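Local atomic coordinates of pumilio homology domain family member 4 (Saccharomyces cerevisiae, PDB entry 3BWT), a protein that binds specific sequences in messenger RNA through a single-stranded-RNA-binding domain built of eight Pumilio repeats. Residues T200-N206 against H242-V248. Residues are numbered along the deposited sequence; the frame is centred on the assembly and turned at random.
Sequences TLDPFGN and HKFGSNV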
ATOM      1  N   THR A 200     -11.465 -11.752   3.234  1.00 19.38           N
ATOM      2  CA  THR A 200     -10.779 -12.874   2.609  1.00 22.39           C
ATOM      3  C   THR A 200     -11.304 -13.112   1.190  1.00 19.69           C
ATOM      4  O   THR A 200     -10.544 -13.430   0.280  1.00 19.17           O
ATOM      5  CB  THR A 200     -10.913 -14.146   3.498  1.00 23.09           C
ATOM      6  OG1 THR A 200     -10.315 -13.889   4.776  1.00 20.40           O
ATOM      7  CG2 THR A 200     -10.249 -15.370   2.853  1.00 18.55           C
ATOM      8  N   LEU A 201     -12.608 -12.927   1.014  1.00 24.21           N
ATOM      9  CA  LEU A 201     -13.270 -13.156  -0.264  1.00 19.18           C
ATOM     10  C   LEU A 201     -13.214 -11.924  -1.155  1.00 18.41           C
ATOM     11  O   LEU A 201     -13.647 -11.952  -2.305  1.00 19.82           O
ATOM     12  CB  LEU A 201     -14.724 -13.543  -0.025  1.00 19.68           C
ATOM     13  CG  LEU A 201     -14.951 -14.844   0.749  1.00 26.80           C
ATOM     14  CD1 LEU A 201     -16.415 -15.276   0.655  1.00 16.83           C
ATOM     15  CD2 LEU A 201     -14.008 -15.939   0.235  1.00 20.29           C
ATOM     16  N   ASP A 202     -12.671 -10.842  -0.622  1.00 18.31           N
ATOM     17  CA  ASP A 202     -12.679  -9.571  -1.327  1.00 18.62           C
ATOM     18  C   ASP A 202     -11.465  -9.394  -2.239  1.00 19.12           C
ATOM     19  O   ASP A 202     -10.358  -9.780  -1.876  1.00 18.59           O
ATOM     20  CB  ASP A 202     -12.734  -8.431  -0.320  1.00 18.29           C
ATOM     21  CG  ASP A 202     -12.901  -7.101  -0.977  1.00 19.38           C
ATOM     22  OD1 ASP A 202     -11.870  -6.450  -1.249  1.00 19.33           O
ATOM     23  OD2 ASP A 202     -14.060  -6.728  -1.260  1.00 19.73           O
ATOM     24  N   PRO A 203     -11.673  -8.788  -3.422  1.00 18.56           N
ATOM     25  CA  PRO A 203     -10.609  -8.492  -4.389  1.00 17.12           C
ATOM     26  C   PRO A 203      -9.439  -7.779  -3.727  1.00 19.60           C
ATOM     27  O   PRO A 203      -8.279  -8.117  -3.976  1.00 19.60           O
ATOM     28  CB  PRO A 203     -11.268  -7.514  -5.354  1.00 17.30           C
ATOM     29  CG  PRO A 203     -12.708  -7.685  -5.181  1.00 17.81           C
ATOM     30  CD  PRO A 203     -12.967  -8.212  -3.817  1.00 17.49           C
ATOM     31  N   PHE A 204      -9.744  -6.793  -2.890  1.00 18.11           N
ATOM     32  CA  PHE A 204      -8.697  -5.999  -2.260  1.00 19.39           C
ATOM     33  C   PHE A 204      -8.457  -6.342  -0.786  1.00 19.34           C
ATOM     34  O   PHE A 204      -7.335  -6.244  -0.297  1.00 19.11           O
ATOM     35  CB  PHE A 204      -8.968  -4.506  -2.483  1.00 17.28           C
ATOM     36  CG  PHE A 204      -9.125  -4.156  -3.931  1.00 17.14           C
ATOM     37  CD1 PHE A 204      -8.029  -4.166  -4.778  1.00 17.13           C
ATOM     38  CD2 PHE A 204     -10.381  -3.867  -4.466  1.00 18.08           C
ATOM     39  CE1 PHE A 204      -8.180  -3.866  -6.127  1.00 16.68           C
ATOM     40  CE2 PHE A 204     -10.535  -3.569  -5.806  1.00 16.23           C
ATOM     41  CZ  PHE A 204      -9.440  -3.571  -6.640  1.00 16.23           C
ATOM     42  N   GLY A 205      -9.506  -6.768  -0.094  1.00 22.71           N
ATOM     43  CA  GLY A 205      -9.409  -7.130   1.307  1.00 18.58           C
ATOM     44  C   GLY A 205      -8.480  -8.302   1.539  1.00 18.99           C
ATOM     45  O   GLY A 205      -7.787  -8.365   2.550  1.00 20.73           O
ATOM     46  N   ASN A 206      -8.452  -9.236   0.600  1.00 17.93           N
ATOM     47  CA  ASN A 206      -7.624 -10.416   0.772  1.00 18.71           C
ATOM     48  C   ASN A 206      -6.150 -10.053   0.887  1.00 19.86           C
ATOM     49  O   ASN A 206      -5.374 -10.777   1.507  1.00 24.29           O
ATOM     50  CB  ASN A 206      -7.836 -11.415  -0.366  1.00 19.24           C
ATOM     51  CG  ASN A 206      -7.063 -11.045  -1.608  1.00 20.70           C
ATOM     52  OD1 ASN A 206      -5.977 -11.566  -1.851  1.00 21.78           O
ATOM     53  ND2 ASN A 206      -7.605 -10.123  -2.387  1.00 18.13           N
ATOM     54  N   HIS A 242     -11.714 -20.448  -4.188  1.00 23.94           N
ATOM     55  CA  HIS A 242     -12.233 -19.097  -4.325  1.00 19.39           C
ATOM     56  C   HIS A 242     -11.181 -18.196  -4.954  1.00 19.86           C
ATOM     57  O   HIS A 242     -10.014 -18.227  -4.565  1.00 19.00           O
ATOM     58  CB  HIS A 242     -12.634 -18.564  -2.956  1.00 19.06           C
ATOM     59  CG  HIS A 242     -13.446 -17.312  -3.018  1.00 27.83           C
ATOM     60  ND1 HIS A 242     -12.875 -16.059  -3.103  1.00 26.39           N
ATOM     61  CD2 HIS A 242     -14.786 -17.118  -3.019  1.00 20.56           C
ATOM     62  CE1 HIS A 242     -13.831 -15.148  -3.154  1.00 24.23           C
ATOM     63  NE2 HIS A 242     -14.999 -15.764  -3.107  1.00 25.29           N
ATOM     64  N   LYS A 243     -11.597 -17.408  -5.939  1.00 22.53           N
ATOM     65  CA  LYS A 243     -10.704 -16.490  -6.655  1.00 21.87           C
ATOM     66  C   LYS A 243      -9.749 -15.725  -5.732  1.00 22.16           C
ATOM     67  O   LYS A 243      -8.558 -15.572  -6.023  1.00 21.01           O
ATOM     68  CB  LYS A 243     -11.519 -15.460  -7.449  1.00 22.92           C
ATOM     69  CG  LYS A 243     -12.331 -16.007  -8.617  1.00 47.52           C
ATOM     70  CD  LYS A 243     -13.089 -14.904  -9.345  1.00 51.98           C
ATOM     71  CE  LYS A 243     -13.909 -15.473 -10.503  1.00 42.84           C
ATOM     72  NZ  LYS A 243     -14.668 -14.400 -11.218  1.00 55.52           N
ATOM     73  N   PHE A 244     -10.286 -15.227  -4.625  1.00 19.98           N
ATOM     74  CA  PHE A 244      -9.521 -14.369  -3.735  1.00 19.61           C
ATOM     75  C   PHE A 244      -9.193 -15.024  -2.409  1.00 19.18           C
ATOM     76  O   PHE A 244      -8.107 -14.832  -1.880  1.00 19.97           O
ATOM     77  CB  PHE A 244     -10.252 -13.042  -3.537  1.00 19.20           C
ATOM     78  CG  PHE A 244     -10.554 -12.353  -4.823  1.00 18.07           C
ATOM     79  CD1 PHE A 244      -9.548 -12.143  -5.754  1.00 17.83           C
ATOM     80  CD2 PHE A 244     -11.838 -11.947  -5.125  1.00 18.83           C
ATOM     81  CE1 PHE A 244      -9.809 -11.531  -6.952  1.00 17.01           C
ATOM     82  CE2 PHE A 244     -12.104 -11.319  -6.322  1.00 17.78           C
ATOM     83  CZ  PHE A 244     -11.085 -11.116  -7.238  1.00 17.56           C
ATOM     84  N   GLY A 245     -10.127 -15.806  -1.884  1.00 20.51           N
ATOM     85  CA  GLY A 245      -9.884 -16.560  -0.668  1.00 20.75           C
ATOM     86  C   GLY A 245      -8.654 -17.438  -0.771  1.00 20.69           C
ATOM     87  O   GLY A 245      -7.923 -17.605   0.205  1.00 22.24           O
ATOM     88  N   SER A 246      -8.423 -17.991  -1.959  1.00 19.66           N
ATOM     89  CA  SER A 246      -7.293 -18.886  -2.193  1.00 22.46           C
ATOM     90  C   SER A 246      -5.942 -18.178  -2.038  1.00 20.77           C
ATOM     91  O   SER A 246      -4.914 -18.821  -1.811  1.00 22.08           O
ATOM     92  CB  SER A 246      -7.395 -19.536  -3.584  1.00 23.46           C
ATOM     93  OG  SER A 246      -7.080 -18.611  -4.616  1.00 23.09           O
ATOM     94  N   ASN A 247      -5.942 -16.856  -2.182  1.00 21.73           N
ATOM     95  CA  ASN A 247      -4.720 -16.073  -2.007  1.00 20.00           C
ATOM     96  C   ASN A 247      -4.261 -16.157  -0.573  1.00 18.47           C
ATOM     97  O   ASN A 247      -3.078 -16.241  -0.293  1.00 19.61           O
ATOM     98  CB  ASN A 247      -4.960 -14.608  -2.347  1.00 19.20           C
ATOM     99  CG  ASN A 247      -5.198 -14.379  -3.818  1.00 20.99           C
ATOM    100  OD1 ASN A 247      -5.707 -13.333  -4.200  1.00 23.77           O
ATOM    101  ND2 ASN A 247      -4.834 -15.356  -4.654  1.00 26.33           N
ATOM    102  N   VAL A 248      -5.227 -16.119   0.332  1.00 18.92           N
ATOM    103  CA  VAL A 248      -4.964 -16.220   1.752  1.00 20.23           C
ATOM    104  C   VAL A 248      -4.546 -17.643   2.128  1.00 20.52           C
ATOM    105  O   VAL A 248      -3.579 -17.841   2.855  1.00 20.35           O
ATOM    106  CB  VAL A 248      -6.191 -15.779   2.580  1.00 19.02           C
ATOM    107  CG1 VAL A 248      -5.904 -15.920   4.063  1.00 18.76           C
ATOM    108  CG2 VAL A 248      -6.560 -14.342   2.254  1.00 17.98           C
TER
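Leu201 sets its CD2 methyl squarely over the imidazole of His242, 3.3 Å from the ring centroid, in a CH-pi contact that joins Pumilio repeats 6 and 7 where each turns into the helix that in PUF proteins carries the RNA-reading side chains, as it probably does here. With CG trans to N (chi1 -168°), the histidine ring turns back over the start of helix 245-253. There His242 ND1 accepts from Gly245 N (3.0 Å) and Phe244 N (3.1 Å), both tilted out of the ring plane. Replacing His242 by alanine removes the ring and would probably leave both amides without their acceptor and Leu201 CD2 without the face it covers. Alongside, Pro203 CA stands over the centre of the Phe244 ring, 3.6 Å from the centroid, while Lys243 CB lies over the opposite face. Asp202 caps helix 205-219 of repeat 6 at the corresponding position, with OD1 taking both Phe204 N and Gly205 N. These ring contacts form the outer, partly exposed side. On the buried side, Thr200 CG2 packs against Val248 CG2 at 3.9 Å; Leu232 touches both residues, and Leu239 touches Thr200. Asn206 lays CB against Phe244 O and Val248 CG2, its ND2 tied to Asp202 O (154°) in the carbonyl plane. Apolar and CH-pi packing thus mainly joins the repeats here, while the clear polar bonds stay within each repeat, among them the caps of both helices.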